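Local atomic coordinates of cytoplasmic export protein 1 (Saccharomyces cerevisiae, PDB entry 3VWA), a protein that takes part in exporting tRNA from the nucleus and may pass aminoacylated tRNAs from export receptors at the nuclear pore to the translation machinery. Residues A[510-513]-A[514-517]. Sequence-based numbering, arbitrary orientation.
Sequences DKSP and IVRG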
ATOM      1  N   ASP A 510      10.320 -50.816  16.055  1.00 31.34           N
ATOM      2  CA  ASP A 510      11.367 -49.936  15.592  1.00 33.68           C
ATOM      3  C   ASP A 510      12.549 -50.004  16.571  1.00 34.31           C
ATOM      4  O   ASP A 510      12.341 -50.223  17.761  1.00 31.84           O
ATOM      5  CB  ASP A 510      10.804 -48.532  15.609  1.00 31.28           C
ATOM      6  CG  ASP A 510      11.605 -47.557  14.772  1.00 33.90           C
ATOM      7  OD1 ASP A 510      12.477 -46.864  15.358  1.00 32.49           O
ATOM      8  OD2 ASP A 510      11.330 -47.435  13.546  1.00 33.77           O
ATOM      9  N   LYS A 511      13.756 -49.788  16.065  1.00 35.45           N
ATOM     10  CA  LYS A 511      14.982 -49.745  16.911  1.00 40.01           C
ATOM     11  C   LYS A 511      15.004 -48.558  17.852  1.00 40.75           C
ATOM     12  O   LYS A 511      15.713 -48.574  18.850  1.00 43.02           O
ATOM     13  CB  LYS A 511      16.244 -49.691  16.062  1.00 40.83           C
ATOM     14  CG  LYS A 511      16.375 -50.833  15.062  1.00 50.36           C
ATOM     15  CD  LYS A 511      17.137 -50.421  13.808  1.00 54.90           C
ATOM     16  CE  LYS A 511      16.666 -51.212  12.583  1.00 55.51           C
ATOM     17  NZ  LYS A 511      17.339 -50.747  11.337  1.00 56.65           N
ATOM     18  N   SER A 512      14.250 -47.509  17.536  1.00 40.55           N
ATOM     19  CA  SER A 512      14.300 -46.295  18.337  1.00 38.27           C
ATOM     20  C   SER A 512      13.303 -46.400  19.490  1.00 36.69           C
ATOM     21  O   SER A 512      12.117 -46.617  19.267  1.00 37.01           O
ATOM     22  CB  SER A 512      13.999 -45.094  17.448  1.00 36.85           C
ATOM     23  OG  SER A 512      13.596 -43.979  18.229  1.00 42.31           O
ATOM     24  N   PRO A 513      13.769 -46.263  20.749  1.00 43.78           N
ATOM     25  CA  PRO A 513      12.752 -46.445  21.822  1.00 40.38           C
ATOM     26  C   PRO A 513      11.617 -45.420  21.724  1.00 41.70           C
ATOM     27  O   PRO A 513      10.458 -45.720  22.063  1.00 43.23           O
ATOM     28  CB  PRO A 513      13.541 -46.258  23.132  1.00 43.31           C
ATOM     29  CG  PRO A 513      14.911 -45.778  22.751  1.00 43.63           C
ATOM     30  CD  PRO A 513      15.090 -45.828  21.258  1.00 39.43           C
ATOM     31  N   ILE A 514      11.934 -44.223  21.242  1.00 40.92           N
ATOM     32  CA  ILE A 514      10.922 -43.177  21.230  1.00 36.51           C
ATOM     33  C   ILE A 514       9.831 -43.479  20.169  1.00 34.22           C
ATOM     34  O   ILE A 514       8.661 -43.193  20.385  1.00 29.52           O
ATOM     35  CB  ILE A 514      11.477 -41.711  21.248  1.00 40.30           C
ATOM     36  CG1 ILE A 514      11.014 -40.901  20.051  1.00 43.89           C
ATOM     37  CG2 ILE A 514      12.984 -41.595  21.540  1.00 40.43           C
ATOM     38  CD1 ILE A 514      10.627 -39.492  20.455  1.00 48.19           C
ATOM     39  N   VAL A 515      10.218 -44.118  19.059  1.00 32.00           N
ATOM     40  CA  VAL A 515       9.235 -44.504  18.046  1.00 29.30           C
ATOM     41  C   VAL A 515       8.381 -45.620  18.557  1.00 29.47           C
ATOM     42  O   VAL A 515       7.151 -45.596  18.371  1.00 28.99           O
ATOM     43  CB  VAL A 515       9.889 -44.947  16.718  1.00 31.10           C
ATOM     44  CG1 VAL A 515       8.853 -45.550  15.771  1.00 28.31           C
ATOM     45  CG2 VAL A 515      10.631 -43.788  16.081  1.00 29.54           C
ATOM     46  N   ARG A 516       9.014 -46.638  19.141  1.00 30.52           N
ATOM     47  CA  ARG A 516       8.252 -47.763  19.686  1.00 30.92           C
ATOM     48  C   ARG A 516       7.245 -47.245  20.655  1.00 29.00           C
ATOM     49  O   ARG A 516       6.116 -47.696  20.651  1.00 26.87           O
ATOM     50  CB  ARG A 516       9.143 -48.795  20.405  1.00 36.41           C
ATOM     51  CG  ARG A 516      10.066 -49.579  19.495  1.00 39.84           C
ATOM     52  CD  ARG A 516      10.886 -50.616  20.263  1.00 40.17           C
ATOM     53  NE  ARG A 516      12.232 -50.127  20.609  1.00 47.45           N
ATOM     54  CZ  ARG A 516      12.625 -49.935  21.857  1.00 43.52           C
ATOM     55  NH1 ARG A 516      11.773 -50.178  22.820  1.00 52.47           N
ATOM     56  NH2 ARG A 516      13.837 -49.496  22.153  1.00 45.16           N
ATOM     57  N   GLY A 517       7.658 -46.302  21.519  1.00 30.26           N
ATOM     58  CA  GLY A 517       6.741 -45.781  22.582  1.00 25.82           C
ATOM     59  C   GLY A 517       5.558 -45.036  21.946  1.00 25.04           C
ATOM     60  O   GLY A 517       4.383 -45.241  22.300  1.00 22.89           O
TER
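Val515 lies against the carboxylate arm of Asp510, the two side chains crossing at about a right angle: Val515 CG1 comes within 3.5 Å of Asp510 CG, and Val515 CB sits 3.5 Å from Asp510 OD1. With Asp510 CG anti to the backbone N (chi1 -162°), the carboxylate is set beside its own carbonyl carbon, where OD1 accepts from Ser512 N at 2.9 Å, met on the anti side and somewhat out of the carboxylate plane. That bond, reaching two residues on, defines an Asx turn. The Arg516 side chain reaches the backbone of the same aspartate: Arg516 NE lies 2.9 Å from Asp510 O, which is at the guanidinium edge, but an N-H...O angle of 122° marks the bond as weak. A bend at chi3 turns the guanidinium over Pro513, whose CA lies 3.3 Å above one face, near the rim. These contacts form the N-terminal start of helix 513-536, within the HEAT 2 repeat (residues 494-530), reached by the loop after helix 493-504. Ser512 is the N-cap; its OG accepts weakly from Val515 N at 3.5 Å. Ser512 O takes a nearly linear bond from Arg516 N (3.1 Å, 178°) and a weak one from Val515 N, and Gly517 N to Pro513 O continues the helical pattern. Further out, Asp510 OD1 also forms a salt bridge with Arg477 of helix 474-487, on which Ser512 and Val515 pack through Arg477 and Leu478 respectively; Ile514 also touches Leu478. With an alanine here in place of Asp510, Ser512 N and Arg477 would probably lose their shared acceptor, and the turn ahead of the N-cap could shift.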